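Beta-N-acetylhexosaminidase (Bacteroides fragilis, PDB 4PYS) probably hydrolyses terminal N-acetylhexosamine residues from glycans and glycoconjugates as a family 20 glycoside hydrolase. Local coordinates at residues Q144-I149 with Q203-E208; L172-E177 with F183-G188; D343-Y346 with S351-D354; S265-L270 with Q320-A325. All coordinates share one frame; numbering follows the deposited sequence.

Interaction 1 (Q144-I149 with Q203-E208); sequences QKVSTI and QEEVKE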
loop_
_atom_site.group_PDB
_atom_site.type_symbol
_atom_site.label_atom_id
_atom_site.label_comp_id
_atom_site.label_asym_id
_atom_site.label_seq_id
_atom_site.Cartn_x
_atom_site.Cartn_y
_atom_site.Cartn_z
ATOM N N GLN A 144 9.059 12.499 1.253
ATOM C CA GLN A 144 9.095 12.170 2.675
ATOM C C GLN A 144 10.426 11.515 2.995
ATOM O O GLN A 144 10.915 10.682 2.216
ATOM C CB GLN A 144 7.955 11.217 3.044
ATOM C CG GLN A 144 6.566 11.765 2.731
ATOM C CD GLN A 144 6.120 11.420 1.338
ATOM O OE1 GLN A 144 6.698 10.544 0.693
ATOM N NE2 GLN A 144 5.073 12.088 0.866
ATOM N N LYS A 145 11.009 11.855 4.142
ATOM C CA LYS A 145 12.286 11.237 4.500
ATOM C C LYS A 145 12.163 9.735 4.699
ATOM O O LYS A 145 11.066 9.208 4.901
ATOM C CB LYS A 145 12.963 11.914 5.694
ATOM C CG LYS A 145 12.073 12.360 6.816
ATOM C CD LYS A 145 12.817 13.427 7.617
ATOM C CE LYS A 145 11.929 14.080 8.660
ATOM N NZ LYS A 145 11.800 13.253 9.889
ATOM N N VAL A 146 13.292 9.043 4.610
ATOM C CA VAL A 146 13.286 7.584 4.696
ATOM C C VAL A 146 12.621 7.090 5.979
ATOM O O VAL A 146 11.857 6.123 5.946
ATOM C CB VAL A 146 14.718 7.018 4.575
ATOM C CG1 VAL A 146 14.750 5.549 4.925
ATOM C CG2 VAL A 146 15.243 7.236 3.170
ATOM N N SER A 147 12.885 7.757 7.102
ATOM C CA SER A 147 12.274 7.322 8.368
ATOM C C SER A 147 10.749 7.432 8.329
ATOM O O SER A 147 10.045 6.690 9.016
ATOM C CB SER A 147 12.846 8.104 9.554
ATOM O OG SER A 147 12.624 9.493 9.412
ATOM N N THR A 148 10.240 8.358 7.520
ATOM C CA THR A 148 8.794 8.534 7.367
ATOM C C THR A 148 8.196 7.479 6.445
ATOM O O THR A 148 7.106 6.967 6.706
ATOM C CB THR A 148 8.446 9.958 6.893
ATOM O OG1 THR A 148 8.872 10.906 7.888
ATOM C CG2 THR A 148 6.944 10.113 6.662
ATOM N N ILE A 149 8.905 7.134 5.372
ATOM C CA ILE A 149 8.488 5.992 4.564
ATOM C C ILE A 149 8.408 4.746 5.453
ATOM O O ILE A 149 7.430 3.993 5.408
ATOM C CB ILE A 149 9.459 5.733 3.397
ATOM C CG1 ILE A 149 9.579 6.972 2.496
ATOM C CG2 ILE A 149 9.013 4.498 2.596
ATOM C CD1 ILE A 149 8.274 7.315 1.768
ATOM N N GLN A 203 19.356 4.189 -4.809
ATOM C CA GLN A 203 19.164 2.747 -4.874
ATOM C C GLN A 203 19.520 2.088 -3.538
ATOM O O GLN A 203 18.893 1.103 -3.146
ATOM C CB GLN A 203 19.930 2.154 -6.068
ATOM C CG GLN A 203 19.452 2.784 -7.374
ATOM C CD GLN A 203 19.693 1.926 -8.605
ATOM O OE1 GLN A 203 20.530 1.019 -8.601
ATOM N NE2 GLN A 203 18.954 2.218 -9.677
ATOM N N GLU A 204 20.496 2.664 -2.833
ATOM C CA GLU A 204 20.883 2.188 -1.500
ATOM C C GLU A 204 19.750 2.340 -0.490
ATOM O O GLU A 204 19.461 1.423 0.278
ATOM C CB GLU A 204 22.117 2.942 -1.002
ATOM C CG GLU A 204 23.416 2.198 -1.236
ATOM C CD GLU A 204 23.384 0.804 -0.649
ATOM O OE1 GLU A 204 23.156 0.675 0.573
ATOM O OE2 GLU A 204 23.573 -0.164 -1.414
ATOM N N GLU A 205 19.122 3.511 -0.480
ATOM C CA GLU A 205 17.958 3.745 0.381
ATOM C C GLU A 205 16.793 2.801 0.062
ATOM O O GLU A 205 16.103 2.317 0.965
ATOM C CB GLU A 205 17.508 5.209 0.283
ATOM C CG GLU A 205 18.469 6.195 0.951
ATOM C CD GLU A 205 18.184 7.652 0.601
ATOM O OE1 GLU A 205 17.799 7.934 -0.555
ATOM O OE2 GLU A 205 18.362 8.522 1.482
ATOM N N VAL A 206 16.564 2.542 -1.222
ATOM C CA VAL A 206 15.522 1.604 -1.620
ATOM C C VAL A 206 15.827 0.215 -1.081
ATOM O O VAL A 206 14.935 -0.464 -0.585
ATOM C CB VAL A 206 15.358 1.557 -3.151
ATOM C CG1 VAL A 206 14.483 0.365 -3.569
ATOM C CG2 VAL A 206 14.752 2.858 -3.644
ATOM N N LYS A 207 17.093 -0.194 -1.158
ATOM C CA LYS A 207 17.498 -1.490 -0.621
ATOM C C LYS A 207 17.194 -1.573 0.876
ATOM O O LYS A 207 16.704 -2.595 1.356
ATOM C CB LYS A 207 18.981 -1.750 -0.866
ATOM C CG LYS A 207 19.396 -3.171 -0.521
ATOM C CD LYS A 207 20.888 -3.365 -0.728
ATOM C CE LYS A 207 21.296 -4.781 -0.379
ATOM N NZ LYS A 207 22.601 -4.815 0.346
ATOM N N GLU A 208 17.484 -0.495 1.602
ATOM C CA GLU A 208 17.190 -0.420 3.037
ATOM C C GLU A 208 15.686 -0.557 3.282
ATOM O O GLU A 208 15.248 -1.315 4.149
ATOM C CB GLU A 208 17.702 0.910 3.613
ATOM C CG GLU A 208 17.417 1.116 5.104
ATOM C CD GLU A 208 17.856 2.482 5.619
ATOM O OE1 GLU A 208 18.366 3.298 4.819
ATOM O OE2 GLU A 208 17.686 2.743 6.830
#
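The carboxylates of E205 and E208 each turn a face to V146, with one methyl of the valine standing over each. V146 CG2 lies above the plane of the E205 group, 3.8 Å from OE2; the E208 approach is the looser one, V146 CG1 lying over that group 4.3 Å from OE1. This is a surface contact between two outer helices of the (β/α)8 barrel of the catalytic domain: the first turn of helix 146-158, with K145 as N-cap, meets the start of helix 203-214. No hydrogen bond joins the two segments, and V146 to E205 is the closest CA pair at 7.4 Å.

With CG1 anti to the backbone N (chi1 169°) and CG2 anti to the carbonyl carbon, the methyls point to E208 and E205, one helical turn apart. Each acid has a firmer partner for its other oxygen. E205 OE1 bonds back to the backbone N of S202, just before its own helix, and E208 OE2 forms a salt bridge with K150 of helix 146-158, a polar tie across the same pair of helices. The aliphatic part of E205 also brushes the valine, CG lying 4.1 Å from V146 CG2.

Interaction 2 (L172-E177 with F183-G188); sequences LGWRIE and FLTRIG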
loop_
_atom_site.group_PDB
_atom_site.type_symbol
_atom_site.label_atom_id
_atom_site.label_comp_id
_atom_site.label_asym_id
_atom_site.label_seq_id
_atom_site.Cartn_x
_atom_site.Cartn_y
_atom_site.Cartn_z
ATOM N N LEU A 172 5.547 16.538 -10.745
ATOM C CA LEU A 172 6.215 17.390 -9.768
ATOM C C LEU A 172 7.434 16.750 -9.127
ATOM O O LEU A 172 8.045 17.349 -8.242
ATOM C CB LEU A 172 5.243 17.761 -8.649
ATOM C CG LEU A 172 4.429 19.034 -8.828
ATOM C CD1 LEU A 172 3.333 19.106 -7.774
ATOM C CD2 LEU A 172 5.339 20.245 -8.757
ATOM N N GLY A 173 7.775 15.529 -9.531
ATOM C CA GLY A 173 8.912 14.860 -8.924
ATOM C C GLY A 173 9.122 13.435 -9.383
ATOM O O GLY A 173 8.223 12.596 -9.285
ATOM N N TRP A 174 10.318 13.165 -9.892
ATOM C CA TRP A 174 10.742 11.796 -10.144
ATOM C C TRP A 174 11.688 11.448 -9.009
ATOM O O TRP A 174 12.756 12.041 -8.902
ATOM C CB TRP A 174 11.494 11.707 -11.474
ATOM C CG TRP A 174 11.914 10.320 -11.781
ATOM C CD1 TRP A 174 12.923 9.613 -11.190
ATOM C CD2 TRP A 174 11.321 9.446 -12.744
ATOM N NE1 TRP A 174 12.992 8.350 -11.730
ATOM C CE2 TRP A 174 12.017 8.222 -12.686
ATOM C CE3 TRP A 174 10.260 9.577 -13.643
ATOM C CZ2 TRP A 174 11.694 7.134 -13.512
ATOM C CZ3 TRP A 174 9.939 8.502 -14.461
ATOM C CH2 TRP A 174 10.655 7.297 -14.391
ATOM N N ARG A 175 11.312 10.499 -8.160
ATOM C CA ARG A 175 12.100 10.271 -6.951
ATOM C C ARG A 175 12.796 8.924 -6.864
ATOM O O ARG A 175 13.374 8.603 -5.821
ATOM C CB ARG A 175 11.234 10.509 -5.702
ATOM C CG ARG A 175 10.532 11.850 -5.766
ATOM C CD ARG A 175 10.364 12.529 -4.419
ATOM N NE ARG A 175 9.393 13.606 -4.570
ATOM C CZ ARG A 175 9.710 14.871 -4.795
ATOM N NH1 ARG A 175 10.986 15.242 -4.848
ATOM N NH2 ARG A 175 8.750 15.774 -4.948
ATOM N N ILE A 176 12.771 8.139 -7.944
ATOM C CA ILE A 176 13.428 6.835 -7.904
ATOM C C ILE A 176 14.716 6.891 -8.718
ATOM O O ILE A 176 14.692 7.212 -9.908
ATOM C CB ILE A 176 12.479 5.673 -8.333
ATOM C CG1 ILE A 176 13.216 4.336 -8.288
ATOM C CG2 ILE A 176 11.870 5.927 -9.700
ATOM C CD1 ILE A 176 13.560 3.904 -6.883
ATOM N N GLU A 177 15.846 6.641 -8.061
ATOM C CA GLU A 177 17.139 6.711 -8.744
ATOM C C GLU A 177 17.284 5.599 -9.775
ATOM O O GLU A 177 17.071 4.420 -9.467
ATOM C CB GLU A 177 18.303 6.653 -7.745
ATOM C CG GLU A 177 19.665 6.772 -8.431
ATOM C CD GLU A 177 20.845 6.693 -7.478
ATOM O OE1 GLU A 177 20.897 5.765 -6.646
ATOM O OE2 GLU A 177 21.738 7.557 -7.581
ATOM N N PHE A 183 19.948 11.892 -14.661
ATOM C CA PHE A 183 19.209 13.150 -14.645
ATOM C C PHE A 183 17.776 12.997 -14.134
ATOM O O PHE A 183 17.163 13.980 -13.720
ATOM C CB PHE A 183 19.192 13.799 -16.026
ATOM C CG PHE A 183 20.540 14.327 -16.473
ATOM C CD1 PHE A 183 21.565 14.525 -15.555
ATOM C CD2 PHE A 183 20.773 14.617 -17.803
ATOM C CE1 PHE A 183 22.807 15.009 -15.957
ATOM C CE2 PHE A 183 22.017 15.106 -18.222
ATOM C CZ PHE A 183 23.031 15.298 -17.294
ATOM N N LEU A 184 17.234 11.782 -14.181
ATOM C CA LEU A 184 15.856 11.575 -13.728
ATOM C C LEU A 184 15.705 12.049 -12.285
ATOM O O LEU A 184 14.707 12.671 -11.946
ATOM C CB LEU A 184 15.406 10.117 -13.887
ATOM C CG LEU A 184 15.089 9.634 -15.305
ATOM C CD1 LEU A 184 14.806 8.143 -15.300
ATOM C CD2 LEU A 184 13.924 10.405 -15.901
ATOM N N THR A 185 16.706 11.782 -11.449
ATOM C CA THR A 185 16.676 12.262 -10.064
ATOM C C THR A 185 17.442 13.567 -9.883
ATOM O O THR A 185 16.970 14.469 -9.194
ATOM C CB THR A 185 17.212 11.224 -9.066
ATOM O OG1 THR A 185 18.415 10.631 -9.579
ATOM C CG2 THR A 185 16.169 10.140 -8.810
ATOM N N ARG A 186 18.616 13.679 -10.504
ATOM C CA ARG A 186 19.444 14.860 -10.308
ATOM C C ARG A 186 18.739 16.139 -10.753
ATOM O O ARG A 186 18.959 17.211 -10.185
ATOM C CB ARG A 186 20.799 14.702 -11.015
ATOM C CG ARG A 186 21.727 13.729 -10.304
ATOM C CD ARG A 186 22.861 13.243 -11.201
ATOM N NE ARG A 186 23.720 14.328 -11.659
ATOM C CZ ARG A 186 24.947 14.147 -12.135
ATOM N NH1 ARG A 186 25.666 15.186 -12.529
ATOM N NH2 ARG A 186 25.462 12.927 -12.207
ATOM N N ILE A 187 17.890 16.022 -11.764
ATOM C CA ILE A 187 17.084 17.147 -12.212
ATOM C C ILE A 187 15.639 16.957 -11.764
ATOM O O ILE A 187 15.029 17.851 -11.173
ATOM C CB ILE A 187 17.118 17.277 -13.740
ATOM C CG1 ILE A 187 18.543 17.579 -14.212
ATOM C CG2 ILE A 187 16.139 18.350 -14.220
ATOM C CD1 ILE A 187 18.615 18.020 -15.647
ATOM N N GLY A 188 15.099 15.770 -12.031
ATOM C CA GLY A 188 13.677 15.534 -11.867
ATOM C C GLY A 188 13.156 15.496 -10.443
ATOM O O GLY A 188 11.955 15.624 -10.229
#
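W174 and L184 meet obliquely, the leucine laid over one face of the indole. L184 CB sits above the five-membered ring, 3.8 Å from its centroid and 17° off the ring normal, a CH-pi contact. L184 CD1 reaches over the rim of the six-membered ring, 3.7 Å from W174 CZ2. T185 takes the edge: its CG2 lies near the ring plane and also points into the backbone beyond, 3.5 Å from I176 O.

The rotation of the indole is fixed from within its own segment. With CG anti to the backbone N (chi1 -179°), the ring swings out so that W174 NE1 donates to I176 O at 2.7 Å, a bent bond in the plane of both the ring and the carbonyl. The buried ring N-H is thereby satisfied, and the face stays turned to L184.

At G188 the main chains are tied. W174 N donates to G188 O at 3.0 Å, nearly straight at the hydrogen though well above the carbonyl plane, and G173 CA adds a CA-H...O contact of 3.4 Å to the same oxygen.

Strand 173-174 folds back antiparallel on strand 163-170 of the (β/α)8 barrel as a short β-hairpin, and the short helix 183-186 is packed on it. A233 of helix 231-236 touches both W174 and L184, while V273 and F269 of helix 264-280 pack on the tryptophan and the leucine respectively.

Interaction 3 (D343-Y346 with S351-D354); sequences DVIY and SLPD. With FMT (formic acid), chain I.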
loop_
_atom_site.group_PDB
_atom_site.type_symbol
_atom_site.label_atom_id
_atom_site.label_comp_id
_atom_site.label_asym_id
_atom_site.label_seq_id
_atom_site.Cartn_x
_atom_site.Cartn_y
_atom_site.Cartn_z
ATOM N N ASP A 343 -8.757 3.906 -15.607
ATOM C CA ASP A 343 -9.025 4.792 -16.760
ATOM C C ASP A 343 -8.742 4.105 -18.077
ATOM O O ASP A 343 -9.450 4.295 -19.072
ATOM C CB ASP A 343 -8.081 5.993 -16.764
ATOM C CG ASP A 343 -8.099 6.759 -15.487
ATOM O OD1 ASP A 343 -7.555 6.241 -14.493
ATOM O OD2 ASP A 343 -8.617 7.894 -15.493
ATOM N N VAL A 344 -7.651 3.349 -18.069
ATOM C CA VAL A 344 -7.094 2.695 -19.250
ATOM C C VAL A 344 -8.141 1.927 -20.044
ATOM O O VAL A 344 -8.095 1.877 -21.282
ATOM C CB VAL A 344 -5.956 1.735 -18.822
ATOM C CG1 VAL A 344 -5.375 1.004 -19.994
ATOM C CG2 VAL A 344 -4.869 2.507 -18.131
ATOM N N ILE A 345 -9.100 1.356 -19.320
ATOM C CA ILE A 345 -10.063 0.436 -19.906
ATOM C C ILE A 345 -11.510 0.936 -19.853
ATOM O O ILE A 345 -12.457 0.140 -19.903
ATOM C CB ILE A 345 -9.958 -0.947 -19.245
ATOM C CG1 ILE A 345 -10.443 -0.892 -17.798
ATOM C CG2 ILE A 345 -8.516 -1.438 -19.285
ATOM C CD1 ILE A 345 -10.603 -2.255 -17.172
ATOM N N TYR A 346 -11.682 2.254 -19.766
ATOM C CA TYR A 346 -13.017 2.843 -19.866
ATOM C C TYR A 346 -13.588 2.526 -21.236
ATOM O O TYR A 346 -14.772 2.219 -21.372
ATOM C CB TYR A 346 -12.971 4.358 -19.677
ATOM C CG TYR A 346 -12.823 4.819 -18.243
ATOM C CD1 TYR A 346 -12.975 3.937 -17.179
ATOM C CD2 TYR A 346 -12.546 6.149 -17.957
ATOM C CE1 TYR A 346 -12.840 4.370 -15.868
ATOM C CE2 TYR A 346 -12.414 6.589 -16.659
ATOM C CZ TYR A 346 -12.561 5.698 -15.620
ATOM O OH TYR A 346 -12.421 6.155 -14.335
ATOM N N SER A 351 -6.032 -4.890 -27.031
ATOM C CA SER A 351 -6.177 -5.743 -25.862
ATOM C C SER A 351 -4.893 -5.884 -25.052
ATOM O O SER A 351 -3.807 -6.096 -25.595
ATOM C CB SER A 351 -6.730 -7.117 -26.237
ATOM O OG SER A 351 -7.210 -7.776 -25.078
ATOM N N LEU A 352 -5.047 -5.761 -23.741
ATOM C CA LEU A 352 -3.937 -5.841 -22.809
ATOM C C LEU A 352 -3.620 -7.294 -22.485
ATOM O O LEU A 352 -4.526 -8.125 -22.414
ATOM C CB LEU A 352 -4.288 -5.064 -21.542
ATOM C CG LEU A 352 -4.509 -3.577 -21.819
ATOM C CD1 LEU A 352 -5.168 -2.876 -20.646
ATOM C CD2 LEU A 352 -3.183 -2.921 -22.142
ATOM N N PRO A 353 -2.327 -7.606 -22.292
ATOM C CA PRO A 353 -1.868 -8.980 -22.033
ATOM C C PRO A 353 -2.367 -9.550 -20.703
ATOM O O PRO A 353 -2.895 -8.808 -19.871
ATOM C CB PRO A 353 -0.339 -8.847 -22.032
ATOM C CG PRO A 353 -0.073 -7.402 -21.746
ATOM C CD PRO A 353 -1.210 -6.645 -22.354
ATOM N N ASP A 354 -2.190 -10.855 -20.504
ATOM C CA ASP A 354 -2.811 -11.553 -19.367
ATOM C C ASP A 354 -2.129 -11.365 -18.012
ATOM O O ASP A 354 -2.548 -11.964 -17.022
ATOM C CB ASP A 354 -3.002 -13.055 -19.671
ATOM C CG ASP A 354 -1.687 -13.792 -19.882
ATOM O OD1 ASP A 354 -0.609 -13.201 -19.655
ATOM O OD2 ASP A 354 -1.731 -14.978 -20.272
HETATM C C FMT I . -11.662 3.609 -12.498
HETATM O O1 FMT I . -11.954 4.794 -12.540
HETATM O O2 FMT I . -10.528 3.196 -12.295
#
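A single methyl carries the contact: L352 CD1 reaches between V344 and I345, 3.9 Å from V344 CG1 and equally 3.9 Å from I345 CG2. The backbones stay well apart, the nearest CA pair, I345 and L352, being 9.2 Å from each other. I345 holds CG1 in the crowded position between its backbone N and carbonyl carbon (chi1 69°), which sends CG2 anti to the carbonyl carbon and out to the leucine. V344 offers the branch that is anti to its N.

Both segments belong to the loop joining parallel strands 337-341 and 356-360 of the (β/α)8 barrel, a connection with a brief 3-10 turn at 343-344 and no regular helix. Helix 316-333 lines the contact, L321 against V344 and S324 against L352, and A374 of helix 369-376 touches I345.

Past the turn, Y346 folds back so that D343 CA lies 3.7 Å above the centre of its ring. Its hydroxyl points to a formic acid molecule, probably from the crystallisation liquor. The modelled distance from Y346 OH to O1 of the formic acid is very short, so its length is doubtful. The formic acid is also hydrogen-bonded by the backbone nitrogens of W361 and N362, and D343 OD1 accepts from W361 NE1.

Interaction 4 (S265-L270 with Q320-A325); sequences STLIFL and QLWFSA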
loop_
_atom_site.group_PDB
_atom_site.type_symbol
_atom_site.label_atom_id
_atom_site.label_comp_id
_atom_site.label_asym_id
_atom_site.label_seq_id
_atom_site.Cartn_x
_atom_site.Cartn_y
_atom_site.Cartn_z
ATOM N N SER A 265 12.872 5.025 -29.221
ATOM C CA SER A 265 13.823 5.434 -28.191
ATOM C C SER A 265 13.129 5.673 -26.851
ATOM O O SER A 265 13.699 5.408 -25.791
ATOM C CB SER A 265 14.616 6.673 -28.635
ATOM O OG SER A 265 13.764 7.746 -29.005
ATOM N N THR A 266 11.890 6.156 -26.895
ATOM C CA THR A 266 11.128 6.353 -25.665
ATOM C C THR A 266 10.762 5.012 -25.032
ATOM O O THR A 266 10.964 4.809 -23.838
ATOM C CB THR A 266 9.862 7.194 -25.892
ATOM O OG1 THR A 266 10.233 8.525 -26.276
ATOM C CG2 THR A 266 9.038 7.266 -24.616
ATOM N N LEU A 267 10.237 4.094 -25.836
ATOM C CA LEU A 267 9.919 2.757 -25.335
ATOM C C LEU A 267 11.162 2.067 -24.783
ATOM O O LEU A 267 11.135 1.510 -23.687
ATOM C CB LEU A 267 9.265 1.898 -26.423
ATOM C CG LEU A 267 7.734 1.889 -26.377
ATOM C CD1 LEU A 267 7.171 3.250 -26.767
ATOM C CD2 LEU A 267 7.154 0.789 -27.254
ATOM N N ILE A 268 12.252 2.120 -25.546
ATOM C CA ILE A 268 13.526 1.569 -25.101
ATOM C C ILE A 268 14.000 2.210 -23.791
ATOM O O ILE A 268 14.459 1.512 -22.884
ATOM C CB ILE A 268 14.597 1.686 -26.214
ATOM C CG1 ILE A 268 14.270 0.720 -27.358
ATOM C CG2 ILE A 268 15.985 1.401 -25.668
ATOM C CD1 ILE A 268 14.860 1.117 -28.691
ATOM N N PHE A 269 13.867 3.529 -23.689
ATOM C CA PHE A 269 14.192 4.244 -22.459
ATOM C C PHE A 269 13.387 3.692 -21.289
ATOM O O PHE A 269 13.934 3.384 -20.227
ATOM C CB PHE A 269 13.887 5.739 -22.625
ATOM C CG PHE A 269 14.257 6.587 -21.424
ATOM C CD1 PHE A 269 13.415 6.673 -20.322
ATOM C CD2 PHE A 269 15.432 7.333 -21.420
ATOM C CE1 PHE A 269 13.749 7.459 -19.227
ATOM C CE2 PHE A 269 15.769 8.129 -20.331
ATOM C CZ PHE A 269 14.933 8.189 -19.234
ATOM N N LEU A 270 12.081 3.579 -21.483
ATOM C CA LEU A 270 11.204 3.169 -20.394
ATOM C C LEU A 270 11.440 1.703 -20.017
ATOM O O LEU A 270 11.362 1.334 -18.842
ATOM C CB LEU A 270 9.746 3.455 -20.752
ATOM C CG LEU A 270 9.439 4.956 -20.828
ATOM C CD1 LEU A 270 8.057 5.220 -21.375
ATOM C CD2 LEU A 270 9.591 5.603 -19.463
ATOM N N GLN A 320 -2.477 4.654 -26.392
ATOM C CA GLN A 320 -2.094 4.519 -24.994
ATOM C C GLN A 320 -2.227 3.060 -24.563
ATOM O O GLN A 320 -1.392 2.544 -23.822
ATOM C CB GLN A 320 -2.922 5.442 -24.094
ATOM C CG GLN A 320 -2.153 5.884 -22.851
ATOM C CD GLN A 320 -3.047 6.385 -21.733
ATOM O OE1 GLN A 320 -3.827 7.318 -21.915
ATOM N NE2 GLN A 320 -2.928 5.769 -20.560
ATOM N N LEU A 321 -3.273 2.397 -25.050
ATOM C CA LEU A 321 -3.458 0.966 -24.819
ATOM C C LEU A 321 -2.312 0.152 -25.422
ATOM O O LEU A 321 -1.763 -0.739 -24.768
ATOM C CB LEU A 321 -4.790 0.497 -25.405
ATOM C CG LEU A 321 -6.035 0.909 -24.629
ATOM C CD1 LEU A 321 -7.310 0.448 -25.317
ATOM C CD2 LEU A 321 -5.942 0.305 -23.269
ATOM N N TRP A 322 -1.968 0.454 -26.670
ATOM C CA TRP A 322 -0.849 -0.206 -27.341
ATOM C C TRP A 322 0.432 -0.024 -26.539
ATOM O O TRP A 322 1.164 -0.982 -26.292
ATOM C CB TRP A 322 -0.655 0.348 -28.753
ATOM C CG TRP A 322 0.548 -0.228 -29.458
ATOM C CD1 TRP A 322 0.607 -1.401 -30.157
ATOM C CD2 TRP A 322 1.859 0.349 -29.533
ATOM N NE1 TRP A 322 1.875 -1.587 -30.663
ATOM C CE2 TRP A 322 2.661 -0.528 -30.291
ATOM C CE3 TRP A 322 2.432 1.521 -29.029
ATOM C CZ2 TRP A 322 4.006 -0.269 -30.555
ATOM C CZ3 TRP A 322 3.768 1.776 -29.294
ATOM C CH2 TRP A 322 4.538 0.886 -30.049
ATOM N N PHE A 323 0.688 1.214 -26.132
ATOM C CA PHE A 323 1.841 1.529 -25.305
ATOM C C PHE A 323 1.815 0.757 -23.981
ATOM O O PHE A 323 2.814 0.162 -23.576
ATOM C CB PHE A 323 1.896 3.031 -25.032
ATOM C CG PHE A 323 2.927 3.414 -24.017
ATOM C CD1 PHE A 323 4.248 3.605 -24.397
ATOM C CD2 PHE A 323 2.581 3.566 -22.677
ATOM C CE1 PHE A 323 5.205 3.944 -23.462
ATOM C CE2 PHE A 323 3.532 3.905 -21.738
ATOM C CZ PHE A 323 4.848 4.096 -22.132
ATOM N N SER A 324 0.672 0.780 -23.305
ATOM C CA SER A 324 0.521 0.061 -22.050
ATOM C C SER A 324 0.737 -1.427 -22.275
ATOM O O SER A 324 1.336 -2.113 -21.453
ATOM C CB SER A 324 -0.868 0.305 -21.459
ATOM O OG SER A 324 -1.030 1.663 -21.106
ATOM N N ALA A 325 0.254 -1.919 -23.406
ATOM C CA ALA A 325 0.419 -3.324 -23.755
ATOM C C ALA A 325 1.894 -3.698 -23.926
ATOM O O ALA A 325 2.328 -4.750 -23.457
ATOM C CB ALA A 325 -0.360 -3.645 -25.021
#
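L267 and L270 press their methyls against the rim of the F323 ring, and this is the tight part of the packing between two outer helices of the (β/α)8 barrel, 264-280 and 316-333. L270 CD1 comes to 3.5 Å from F323 CZ, and L267 CD1 to 3.8 Å from F323 CD1. Both methyls lie in the ring plane, at its edge. The phenylalanine reaches them because CG is anti to its backbone N (chi1 171°), which throws the ring out from the helix. The L270 side chain runs across that of F323, nearly perpendicular, while L267 and F323 lie alongside, pointing opposite ways.

Toward W322 the contact thins to one methyl: L267 CD2 touches the outer end of the indole obliquely, 3.8 Å from W322 CH2. I268 is turned to the exposed side of helix 264-280, away from the contact. The segment axes stay 12.1 Å apart at an angle of 40°, so the gap is bridged by long side chains.

The L267 side chain is about 9 Å from the zinc ion bound by C242, C260, C301 and C304. Within 320-325, Q320 O takes two donors from opposite faces of its plane, S324 N at 2.8 Å and S324 OG at 2.9 Å.

All four contacts lie in the catalytic barrel. Interaction 2 is nested inside the loop that interaction 1 closes; interaction 4 follows, and interaction 3 comes last along the chain. The centres of interactions 1 and 2 are 15 Å apart and the two touch directly, through a probable hydrogen bond of 2.9 Å from Q203 N to E177 OE1 and through V206 packing on I176. Interaction 2 reaches interaction 4 through L184 and F269, and interaction 4 reaches interaction 3, 14 Å away, through L321, which meets both V344 and L352. Interactions 1 and 3 are 32 Å apart. The series 1-2-4-3 thus forms a continuous run of contacts from the first outer helices to the loop after strand 337-341.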